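Long-range contacts in beta-n-acetylhexosaminidase (Streptococcus pneumoniae, PDB 4AZC), which probably removes terminal N-acetylhexosamine residues from glycans, as a family 20 glycoside hydrolase, seen here with a sugar-fused thiazolidine in its pocket: residues 82-87 against 331-336; 145-150 against 182-187; 225-230 against 246-251. All coordinates share one frame; numbering follows the deposited sequence.

Contact 1 (82-87 against 331-336); sequences AYYDDP and DRPSAE. With NGW ((2S,3aR,5R,6S,7R,7aR)-5-(hydroxymethyl)-2-methyl-2,3a,5,6,7,7a-hexahydro-1H-pyrano[3,2-d][1,3]thiazole-6,7-diol), chain K.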
loop_
_atom_site.group_PDB
_atom_site.type_symbol
_atom_site.label_atom_id
_atom_site.label_comp_id
_atom_site.label_asym_id
_atom_site.label_seq_id
_atom_site.Cartn_x
_atom_site.Cartn_y
_atom_site.Cartn_z
ATOM N N ALA B 82 -4.290 -6.565 -21.958
ATOM C CA ALA B 82 -4.067 -5.473 -22.913
ATOM C C ALA B 82 -3.015 -4.471 -22.427
ATOM O O ALA B 82 -2.203 -3.987 -23.215
ATOM C CB ALA B 82 -5.378 -4.756 -23.236
ATOM N N TYR B 83 -3.026 -4.169 -21.134
ATOM C CA TYR B 83 -1.973 -3.335 -20.551
ATOM C C TYR B 83 -0.618 -4.065 -20.599
ATOM O O TYR B 83 0.375 -3.531 -21.101
ATOM C CB TYR B 83 -2.313 -2.911 -19.109
ATOM C CG TYR B 83 -1.088 -2.415 -18.385
ATOM C CD1 TYR B 83 -0.501 -1.190 -18.723
ATOM C CD2 TYR B 83 -0.480 -3.192 -17.405
ATOM C CE1 TYR B 83 0.647 -0.746 -18.085
ATOM C CE2 TYR B 83 0.673 -2.759 -16.763
ATOM C CZ TYR B 83 1.227 -1.535 -17.104
ATOM O OH TYR B 83 2.371 -1.120 -16.469
ATOM N N TYR B 84 -0.588 -5.279 -20.059
ATOM C CA TYR B 84 0.616 -6.114 -20.067
ATOM C C TYR B 84 0.210 -7.547 -19.801
ATOM O O TYR B 84 -0.359 -7.864 -18.748
ATOM C CB TYR B 84 1.666 -5.632 -19.044
ATOM C CG TYR B 84 2.855 -6.563 -18.878
ATOM C CD1 TYR B 84 3.631 -6.951 -19.983
ATOM C CD2 TYR B 84 3.207 -7.060 -17.626
ATOM C CE1 TYR B 84 4.714 -7.815 -19.839
ATOM C CE2 TYR B 84 4.306 -7.916 -17.468
ATOM C CZ TYR B 84 5.050 -8.288 -18.581
ATOM O OH TYR B 84 6.129 -9.144 -18.444
ATOM N N ASP B 85 0.473 -8.407 -20.779
ATOM C CA ASP B 85 0.081 -9.801 -20.687
ATOM C C ASP B 85 1.222 -10.545 -20.024
ATOM O O ASP B 85 2.010 -11.220 -20.686
ATOM C CB ASP B 85 -0.244 -10.366 -22.078
ATOM C CG ASP B 85 -0.798 -11.795 -22.033
ATOM O OD1 ASP B 85 -0.884 -12.412 -20.941
ATOM O OD2 ASP B 85 -1.151 -12.302 -23.113
ATOM N N ASP B 86 1.295 -10.394 -18.701
ATOM C CA ASP B 86 2.330 -11.004 -17.875
ATOM C C ASP B 86 2.335 -12.530 -17.996
ATOM O O ASP B 86 1.332 -13.180 -17.704
ATOM C CB ASP B 86 2.129 -10.598 -16.410
ATOM C CG ASP B 86 3.390 -10.739 -15.583
ATOM O OD1 ASP B 86 4.193 -11.656 -15.845
ATOM O OD2 ASP B 86 3.577 -9.927 -14.655
ATOM N N PRO B 87 3.470 -13.104 -18.428
ATOM C CA PRO B 87 3.592 -14.566 -18.491
ATOM C C PRO B 87 3.613 -15.257 -17.123
ATOM O O PRO B 87 3.350 -16.459 -17.041
ATOM C CB PRO B 87 4.918 -14.781 -19.239
ATOM C CG PRO B 87 5.682 -13.506 -19.041
ATOM C CD PRO B 87 4.657 -12.420 -18.982
ATOM N N ASP B 331 7.207 0.185 -13.180
ATOM C CA ASP B 331 6.934 1.036 -14.368
ATOM C C ASP B 331 7.081 0.275 -15.691
ATOM O O ASP B 331 6.273 0.442 -16.613
ATOM C CB ASP B 331 7.815 2.294 -14.370
ATOM C CG ASP B 331 7.530 3.227 -13.191
ATOM O OD1 ASP B 331 7.109 2.757 -12.109
ATOM O OD2 ASP B 331 7.740 4.449 -13.341
ATOM N N ARG B 332 8.126 -0.550 -15.750
ATOM C CA ARG B 332 8.338 -1.495 -16.831
ATOM C C ARG B 332 8.044 -2.889 -16.255
ATOM O O ARG B 332 8.922 -3.526 -15.677
ATOM C CB ARG B 332 9.784 -1.388 -17.337
ATOM C CG ARG B 332 10.123 -0.037 -17.980
ATOM C CD ARG B 332 11.628 0.170 -18.129
ATOM N NE ARG B 332 12.230 0.813 -16.957
ATOM C CZ ARG B 332 12.893 0.171 -15.998
ATOM N NH1 ARG B 332 13.058 -1.144 -16.048
ATOM N NH2 ARG B 332 13.399 0.849 -14.985
ATOM N N PRO B 333 6.788 -3.360 -16.386
ATOM C CA PRO B 333 6.453 -4.604 -15.674
ATOM C C PRO B 333 7.168 -5.855 -16.172
ATOM O O PRO B 333 7.144 -6.875 -15.478
ATOM C CB PRO B 333 4.937 -4.731 -15.861
ATOM C CG PRO B 333 4.634 -3.917 -17.098
ATOM C CD PRO B 333 5.613 -2.787 -17.083
ATOM N N SER B 334 7.790 -5.791 -17.353
ATOM C CA SER B 334 8.527 -6.954 -17.864
ATOM C C SER B 334 9.889 -7.122 -17.186
ATOM O O SER B 334 10.469 -8.204 -17.244
ATOM C CB SER B 334 8.661 -6.943 -19.399
ATOM O OG SER B 334 9.429 -5.839 -19.830
ATOM N N ALA B 335 10.386 -6.070 -16.532
ATOM C CA ALA B 335 11.634 -6.156 -15.752
ATOM C C ALA B 335 11.579 -7.320 -14.752
ATOM O O ALA B 335 10.497 -7.686 -14.281
ATOM C CB ALA B 335 11.910 -4.845 -15.035
ATOM N N GLU B 336 12.729 -7.921 -14.451
ATOM C CA GLU B 336 12.752 -9.065 -13.540
ATOM C C GLU B 336 12.564 -8.608 -12.102
ATOM O O GLU B 336 13.281 -7.724 -11.625
ATOM C CB GLU B 336 14.059 -9.864 -13.654
ATOM C CG GLU B 336 14.024 -11.232 -12.918
ATOM C CD GLU B 336 15.345 -11.996 -12.986
ATOM O OE1 GLU B 336 16.222 -11.635 -13.803
ATOM O OE2 GLU B 336 15.509 -12.962 -12.211
HETATM O O4 NGW K . 5.449 3.975 -10.564
HETATM C C4 NGW K . 5.369 5.383 -10.410
HETATM C C3 NGW K . 4.019 5.755 -9.811
HETATM C C5 NGW K . 6.488 5.845 -9.473
HETATM O O3 NGW K . 2.971 5.272 -10.658
HETATM C C2 NGW K . 3.932 7.292 -9.623
HETATM N N2 NGW K . 2.771 7.674 -8.782
HETATM C C1 NGW K . 5.177 7.854 -8.891
HETATM C C7 NGW K . 2.995 7.211 -7.400
HETATM C C8 NGW K . 2.153 8.054 -6.445
HETATM S S1 NGW K . 4.787 7.454 -7.140
HETATM O O5 NGW K . 6.438 7.284 -9.390
HETATM C C6 NGW K . 7.881 5.438 -9.999
HETATM O O6 NGW K . 8.085 5.975 -11.313
HETATM O O HOH W 1 3.735 1.090 -17.220
#

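Contact 2 (145-150 against 182-187); sequences KTTMDL and DEYAND. With NGW ((2S,3aR,5R,6S,7R,7aR)-5-(hydroxymethyl)-2-methyl-2,3a,5,6,7,7a-hexahydro-1H-pyrano[3,2-d][1,3]thiazole-6,7-diol), chain K.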
loop_
_atom_site.group_PDB
_atom_site.type_symbol
_atom_site.label_atom_id
_atom_site.label_comp_id
_atom_site.label_asym_id
_atom_site.label_seq_id
_atom_site.Cartn_x
_atom_site.Cartn_y
_atom_site.Cartn_z
ATOM N N LYS B 145 -4.798 6.588 -22.435
ATOM C CA LYS B 145 -4.878 5.146 -22.280
ATOM C C LYS B 145 -4.876 4.751 -20.794
ATOM O O LYS B 145 -4.954 3.564 -20.474
ATOM C CB LYS B 145 -3.751 4.449 -23.059
ATOM C CG LYS B 145 -3.783 4.766 -24.564
ATOM C CD LYS B 145 -2.853 3.857 -25.357
ATOM C CE LYS B 145 -2.987 4.128 -26.855
ATOM N NZ LYS B 145 -2.189 3.161 -27.674
ATOM N N THR B 146 -4.808 5.741 -19.900
ATOM C CA THR B 146 -4.656 5.458 -18.466
ATOM C C THR B 146 -5.757 6.032 -17.602
ATOM O O THR B 146 -5.955 5.581 -16.473
ATOM C CB THR B 146 -3.358 6.058 -17.888
ATOM O OG1 THR B 146 -3.453 7.492 -17.901
ATOM C CG2 THR B 146 -2.117 5.602 -18.678
ATOM N N THR B 147 -6.442 7.044 -18.120
ATOM C CA THR B 147 -7.245 7.925 -17.280
ATOM C C THR B 147 -8.716 8.005 -17.718
ATOM O O THR B 147 -9.016 8.112 -18.903
ATOM C CB THR B 147 -6.600 9.327 -17.234
ATOM O OG1 THR B 147 -5.302 9.233 -16.628
ATOM C CG2 THR B 147 -7.458 10.311 -16.439
ATOM N N MET B 148 -9.620 7.954 -16.752
ATOM C CA MET B 148 -11.049 8.046 -17.031
ATOM C C MET B 148 -11.523 9.482 -17.272
ATOM O O MET B 148 -11.079 10.424 -16.600
ATOM C CB MET B 148 -11.849 7.401 -15.896
ATOM C CG MET B 148 -13.363 7.544 -16.010
ATOM S SD MET B 148 -14.267 6.511 -14.860
ATOM C CE MET B 148 -13.451 6.862 -13.286
ATOM N N ASP B 149 -12.432 9.628 -18.235
ATOM C CA ASP B 149 -13.105 10.901 -18.507
ATOM C C ASP B 149 -14.107 11.219 -17.401
ATOM O O ASP B 149 -15.104 10.505 -17.227
ATOM C CB ASP B 149 -13.809 10.843 -19.872
ATOM C CG ASP B 149 -14.657 12.081 -20.163
ATOM O OD1 ASP B 149 -14.607 13.080 -19.402
ATOM O OD2 ASP B 149 -15.377 12.045 -21.184
ATOM N N LEU B 150 -13.851 12.305 -16.675
ATOM C CA LEU B 150 -14.678 12.680 -15.530
ATOM C C LEU B 150 -16.112 13.043 -15.917
ATOM O O LEU B 150 -17.022 12.899 -15.105
ATOM C CB LEU B 150 -14.025 13.808 -14.720
ATOM C CG LEU B 150 -12.684 13.487 -14.036
ATOM C CD1 LEU B 150 -12.133 14.716 -13.328
ATOM C CD2 LEU B 150 -12.821 12.319 -13.058
ATOM N N ASP B 182 -3.480 9.595 -7.973
ATOM C CA ASP B 182 -2.233 10.198 -8.424
ATOM C C ASP B 182 -2.175 10.368 -9.941
ATOM O O ASP B 182 -2.840 9.641 -10.698
ATOM C CB ASP B 182 -1.020 9.386 -7.932
ATOM C CG ASP B 182 -0.930 8.013 -8.567
ATOM O OD1 ASP B 182 -1.915 7.253 -8.485
ATOM O OD2 ASP B 182 0.143 7.682 -9.130
ATOM N N GLU B 183 -1.383 11.347 -10.369
ATOM C CA GLU B 183 -1.030 11.538 -11.793
ATOM C C GLU B 183 -2.193 11.456 -12.818
ATOM O O GLU B 183 -2.122 10.670 -13.779
ATOM C CB GLU B 183 0.129 10.583 -12.176
ATOM C CG GLU B 183 1.442 10.869 -11.424
ATOM C CD GLU B 183 2.590 9.909 -11.747
ATOM O OE1 GLU B 183 2.360 8.699 -11.999
ATOM O OE2 GLU B 183 3.748 10.375 -11.730
ATOM N N TYR B 184 -3.244 12.263 -12.624
ATOM C CA TYR B 184 -4.349 12.382 -13.604
ATOM C C TYR B 184 -3.847 12.622 -15.030
ATOM O O TYR B 184 -3.022 13.510 -15.262
ATOM C CB TYR B 184 -5.365 13.489 -13.228
ATOM C CG TYR B 184 -6.653 13.398 -14.051
ATOM C CD1 TYR B 184 -7.713 12.591 -13.634
ATOM C CD2 TYR B 184 -6.785 14.075 -15.261
ATOM C CE1 TYR B 184 -8.888 12.470 -14.392
ATOM C CE2 TYR B 184 -7.954 13.961 -16.038
ATOM C CZ TYR B 184 -9.000 13.157 -15.596
ATOM O OH TYR B 184 -10.156 13.029 -16.349
ATOM N N ALA B 185 -4.351 11.809 -15.965
ATOM C CA ALA B 185 -4.042 11.885 -17.405
ATOM C C ALA B 185 -2.611 12.288 -17.812
ATOM O O ALA B 185 -2.437 13.045 -18.780
ATOM C CB ALA B 185 -5.075 12.771 -18.119
ATOM N N ASN B 186 -1.597 11.773 -17.115
ATOM C CA ASN B 186 -0.219 12.172 -17.440
ATOM C C ASN B 186 0.187 11.858 -18.900
ATOM O O ASN B 186 0.855 12.673 -19.547
ATOM C CB ASN B 186 0.825 11.752 -16.369
ATOM C CG ASN B 186 0.905 10.221 -16.129
ATOM O OD1 ASN B 186 0.087 9.439 -16.616
ATOM N ND2 ASN B 186 1.901 9.808 -15.349
ATOM N N ASP B 187 -0.288 10.723 -19.419
ATOM C CA ASP B 187 0.007 10.258 -20.788
ATOM C C ASP B 187 -0.599 11.132 -21.879
ATOM O O ASP B 187 -0.179 11.070 -23.041
ATOM C CB ASP B 187 -0.467 8.802 -20.985
ATOM C CG ASP B 187 -2.000 8.676 -21.075
ATOM O OD1 ASP B 187 -2.720 9.253 -20.229
ATOM O OD2 ASP B 187 -2.485 7.988 -21.991
HETATM O O4 NGW K . 5.449 3.975 -10.564
HETATM C C4 NGW K . 5.369 5.383 -10.410
HETATM C C3 NGW K . 4.019 5.755 -9.811
HETATM C C5 NGW K . 6.488 5.845 -9.473
HETATM O O3 NGW K . 2.971 5.272 -10.658
HETATM C C2 NGW K . 3.932 7.292 -9.623
HETATM N N2 NGW K . 2.771 7.674 -8.782
HETATM C C1 NGW K . 5.177 7.854 -8.891
HETATM C C7 NGW K . 2.995 7.211 -7.400
HETATM C C8 NGW K . 2.153 8.054 -6.445
HETATM S S1 NGW K . 4.787 7.454 -7.140
HETATM O O5 NGW K . 6.438 7.284 -9.390
HETATM C C6 NGW K . 7.881 5.438 -9.999
HETATM O O6 NGW K . 8.085 5.975 -11.313
HETATM O O HOH W 2 -2.366 8.142 -14.809
#

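Contact 3 (225-230 against 246-251); sequences MAFNDG and LISYWS. With NGW ((2S,3aR,5R,6S,7R,7aR)-5-(hydroxymethyl)-2-methyl-2,3a,5,6,7,7a-hexahydro-1H-pyrano[3,2-d][1,3]thiazole-6,7-diol), chain K.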
loop_
_atom_site.group_PDB
_atom_site.type_symbol
_atom_site.label_atom_id
_atom_site.label_comp_id
_atom_site.label_asym_id
_atom_site.label_seq_id
_atom_site.Cartn_x
_atom_site.Cartn_y
_atom_site.Cartn_z
ATOM N N MET B 225 -7.238 6.345 2.142
ATOM C CA MET B 225 -5.906 6.815 1.815
ATOM C C MET B 225 -5.928 7.243 0.343
ATOM O O MET B 225 -6.618 6.626 -0.479
ATOM C CB MET B 225 -4.882 5.700 2.027
ATOM C CG MET B 225 -3.401 6.134 2.024
ATOM S SD MET B 225 -2.375 4.731 2.521
ATOM C CE MET B 225 -1.358 4.415 1.097
ATOM N N ALA B 226 -5.197 8.315 0.032
ATOM C CA ALA B 226 -4.930 8.724 -1.359
ATOM C C ALA B 226 -3.524 9.299 -1.453
ATOM O O ALA B 226 -2.954 9.694 -0.428
ATOM C CB ALA B 226 -5.950 9.756 -1.838
ATOM N N PHE B 227 -2.957 9.325 -2.662
ATOM C CA PHE B 227 -1.701 10.068 -2.884
ATOM C C PHE B 227 -1.986 11.570 -2.884
ATOM O O PHE B 227 -3.127 11.989 -3.041
ATOM C CB PHE B 227 -0.990 9.618 -4.161
ATOM C CG PHE B 227 -0.599 8.166 -4.149
ATOM C CD1 PHE B 227 0.413 7.709 -3.302
ATOM C CD2 PHE B 227 -1.250 7.254 -4.968
ATOM C CE1 PHE B 227 0.774 6.369 -3.274
ATOM C CE2 PHE B 227 -0.896 5.905 -4.956
ATOM C CZ PHE B 227 0.115 5.460 -4.105
ATOM N N ASN B 228 -0.953 12.378 -2.681
ATOM C CA ASN B 228 -1.148 13.814 -2.449
ATOM C C ASN B 228 -1.470 14.635 -3.683
ATOM O O ASN B 228 -2.046 15.730 -3.563
ATOM C CB ASN B 228 0.081 14.418 -1.755
ATOM C CG ASN B 228 1.351 14.315 -2.603
ATOM O OD1 ASN B 228 2.007 13.283 -2.627
ATOM N ND2 ASN B 228 1.717 15.408 -3.255
ATOM N N ASP B 229 -1.082 14.117 -4.853
ATOM C CA ASP B 229 -1.108 14.861 -6.128
ATOM C C ASP B 229 -2.305 15.790 -6.328
ATOM O O ASP B 229 -2.141 16.992 -6.560
ATOM C CB ASP B 229 -1.050 13.890 -7.311
ATOM C CG ASP B 229 0.188 13.017 -7.293
ATOM O OD1 ASP B 229 0.503 12.449 -6.222
ATOM O OD2 ASP B 229 0.828 12.885 -8.358
ATOM N N GLY B 230 -3.501 15.219 -6.241
ATOM C CA GLY B 230 -4.720 15.926 -6.605
ATOM C C GLY B 230 -5.278 16.820 -5.518
ATOM O O GLY B 230 -6.204 17.582 -5.764
ATOM N N LEU B 246 -6.201 9.996 4.757
ATOM C CA LEU B 246 -4.778 9.831 5.022
ATOM C C LEU B 246 -4.009 10.077 3.725
ATOM O O LEU B 246 -4.220 9.391 2.730
ATOM C CB LEU B 246 -4.482 8.420 5.562
ATOM C CG LEU B 246 -3.026 7.977 5.754
ATOM C CD1 LEU B 246 -2.347 8.783 6.857
ATOM C CD2 LEU B 246 -2.956 6.498 6.074
ATOM N N ILE B 247 -3.113 11.055 3.740
ATOM C CA ILE B 247 -2.345 11.412 2.557
ATOM C C ILE B 247 -1.034 10.653 2.469
ATOM O O ILE B 247 -0.174 10.789 3.332
ATOM C CB ILE B 247 -2.038 12.934 2.525
ATOM C CG1 ILE B 247 -3.333 13.753 2.584
ATOM C CG2 ILE B 247 -1.230 13.286 1.291
ATOM C CD1 ILE B 247 -4.303 13.500 1.429
ATOM N N SER B 248 -0.888 9.858 1.414
ATOM C CA SER B 248 0.411 9.294 1.054
ATOM C C SER B 248 1.189 10.375 0.285
ATOM O O SER B 248 0.955 10.597 -0.913
ATOM C CB SER B 248 0.239 8.017 0.218
ATOM O OG SER B 248 1.490 7.438 -0.114
ATOM N N TYR B 249 2.079 11.077 0.990
ATOM C CA TYR B 249 2.814 12.198 0.393
ATOM C C TYR B 249 4.185 11.761 -0.095
ATOM O O TYR B 249 5.018 11.356 0.704
ATOM C CB TYR B 249 2.949 13.387 1.358
ATOM C CG TYR B 249 3.284 14.667 0.609
ATOM C CD1 TYR B 249 4.562 14.880 0.074
ATOM C CD2 TYR B 249 2.320 15.642 0.409
ATOM C CE1 TYR B 249 4.869 16.045 -0.626
ATOM C CE2 TYR B 249 2.621 16.816 -0.297
ATOM C CZ TYR B 249 3.887 17.003 -0.812
ATOM O OH TYR B 249 4.167 18.149 -1.505
ATOM N N TRP B 250 4.415 11.875 -1.406
ATOM C CA TRP B 250 5.634 11.351 -2.039
ATOM C C TRP B 250 6.476 12.389 -2.776
ATOM O O TRP B 250 7.660 12.177 -2.985
ATOM C CB TRP B 250 5.297 10.189 -2.997
ATOM C CG TRP B 250 4.581 10.617 -4.237
ATOM C CD1 TRP B 250 3.250 10.937 -4.351
ATOM C CD2 TRP B 250 5.144 10.780 -5.547
ATOM N NE1 TRP B 250 2.956 11.289 -5.645
ATOM C CE2 TRP B 250 4.097 11.198 -6.403
ATOM C CE3 TRP B 250 6.430 10.616 -6.081
ATOM C CZ2 TRP B 250 4.297 11.452 -7.766
ATOM C CZ3 TRP B 250 6.628 10.873 -7.441
ATOM C CH2 TRP B 250 5.565 11.282 -8.263
ATOM N N SER B 251 5.867 13.495 -3.188
ATOM C CA SER B 251 6.583 14.504 -3.976
ATOM C C SER B 251 5.771 15.788 -4.068
ATOM O O SER B 251 4.539 15.745 -4.054
ATOM C CB SER B 251 6.849 13.970 -5.392
ATOM O OG SER B 251 7.418 14.966 -6.218
HETATM O O4 NGW K . 5.449 3.975 -10.564
HETATM C C4 NGW K . 5.369 5.383 -10.410
HETATM C C3 NGW K . 4.019 5.755 -9.811
HETATM C C5 NGW K . 6.488 5.845 -9.473
HETATM O O3 NGW K . 2.971 5.272 -10.658
HETATM C C2 NGW K . 3.932 7.292 -9.623
HETATM N N2 NGW K . 2.771 7.674 -8.782
HETATM C C1 NGW K . 5.177 7.854 -8.891
HETATM C C7 NGW K . 2.995 7.211 -7.400
HETATM C C8 NGW K . 2.153 8.054 -6.445
HETATM S S1 NGW K . 4.787 7.454 -7.140
HETATM O O5 NGW K . 6.438 7.284 -9.390
HETATM C C6 NGW K . 7.881 5.438 -9.999
HETATM O O6 NGW K . 8.085 5.975 -11.313
#

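Contact 1 (82-87 against 331-336)
Y84, the first residue to leave helical geometry after helix 69-83, comes nearest to P333, with their CA atoms 7.5 Å apart. P333 lies in a type I turn from R332 to A335, closed by a bond from A335 N to R332 O. No direct hydrogen bond joins the two segments. The contact is mainly one proline ring against two tyrosines. P333 CG lies over one face of the Y84 ring. P333 CB comes closest, 3.4 Å from Y84 CD2. The other end of the same tyrosine reaches the next residue, with Y84 OH 3.3 Å from S334 CA. D86 N sits 3.9 Å above the plane of the Y84 ring, over its centre.

The fold is a TIM barrel, and the segment 331-336 belongs to the loop that leaves strand 321-329 before helix 339-351. This loop brings D331 into the ligand pocket. The carboxylate of D331 takes two hydroxyls of the bound ligand NGW. D331 OD1 accepts from NGW O4 and D331 OD2 from NGW O6, both at 2.6 Å.

The side chains of Y83 and P333 meet from opposite directions, with Y83 OH 3.7 Å from P333 CG. The CG of Y83 is anti to the backbone N (chi1 163°), and the ring extends from the helix end toward the 331-336 loop. A water in the plane of this ring bridges Y83 OH and the carbonyl of D331. It lies 2.7 Å from D331 O, to which it donates. K20 NZ bonds to the carbonyls of P333 and A335, and R52 holds the carbonyl of Y84.

Contact 2 (145-150 against 182-187)
T147 places its methyl over one face of the Y184 ring, offset toward the rim. T147 CG2 is 3.4 Å from the Y184 ring centroid and 17° off the normal, a CH-pi contact. The two side chains cross at about a right angle. With CG2 anti to the backbone N and OG1 anti to the carbonyl carbon (chi1 -63°), T147 uses its two branches separately. The methyl meets the ring, while T147 OG1 accepts a weak bond from A185 N at 2.8 Å. Y184 OH gives a weak bond to M148 O, and L150 CG packs 3.5 Å from that hydroxyl.

At the other end, D187 OD2 accepts a nearly straight 2.7 Å bond from K145 N, on the syn side. Its OD1 is close to T146 OG1 and also bonds to S144 OG. A water gives a bond to E183 O, and weak ones link it to T146 OG1 and N186 OD1.

The loop 182-187 also carries pocket residues, consistent with the Asp-Glu pair of family 20 enzymes. D182 OD2 accepts from N2 of NGW at 2.7 Å, and E183 OE1 makes a weak bond with the same nitrogen. N116 bonds to D182 OD1 and H120 to E183 OE1.

This loop follows barrel strand 176-180. Y184 packs on W194 and L197 of helix 193-199. L150 touches the same helix, and M148 packs against helices 153-170 and 203-219.

Contact 3 (225-230 against 246-251)
The W250 indole has the ligand NGW on one face and S251 CB on the other. The ligand sulfur S1 lies 3.6 Å above the plane, over the centre of the W250 indole. At the edge, in the ring plane, W250 NE1 gives a nearly straight bond to D229 OD1, 2.8 Å long. D229 receives it on its syn lone pair, with the carboxylate turned only 22° from the indole. This bond helps fix the rotation of the ring against the ligand. The methyl C8 of the ligand also sits 3.5 Å above the F227 ring, over its centre, so F227 and W250 each present a face to it. The N228 amide stacks on one face of the Y249 ring, their planes 17° apart.

These groups stand at the C-terminal ends of two neighbouring parallel strands of the TIM barrel, where barrel enzymes carry their active sites. Strands 225-227 and 246-249 pair M225 with L246, A226 with I247 and F227 with S248. A226 N bonds to L246 O, and S248 N bonds to A226 O at 2.8 Å. A weak bond from N228 N to S248 O follows.

N228 then continues the connection with its side chain. Its CG lies between the backbone N and the carbonyl carbon (chi1 63°), which turns the amide toward 249-251. N228 OD1 accepts from W250 N at 3.0 Å, with the donor above the carbonyl plane. N228 ND2 gives a bond to S251 O, also 3.0 Å. The amide is thus held at both ends.

M225 and L246 lie side by side, pointing the same way, with M225 SD 4.0 Å from L246 CD2. M225 and S248 also pack on M325 of strand 321-329. The other oxygen of D229, OD2, bonds to Y257 OH.

Contact 3 is buried and joins two adjacent barrel strands through backbone bonds, continued past the strand ends by N228 and D229. Contact 2 is partly buried and relies on side-chain to backbone bonds and one CH-pi contact. Contact 1 lies at the surface and has only apolar packing and a water bridge. All three reach the same ligand, at different groups. Contact 1 supplies a carboxylate for its hydroxyls, contact 2 two carboxylates for its nitrogen, E183 only weakly, and contact 3 aromatic faces for its sulfur and methyl. Contacts 2 and 3 touch, with D182 and E183 against F227, D229 and W250. Contact 1 touches neither, its nearest atoms being about 7 Å from contact 2.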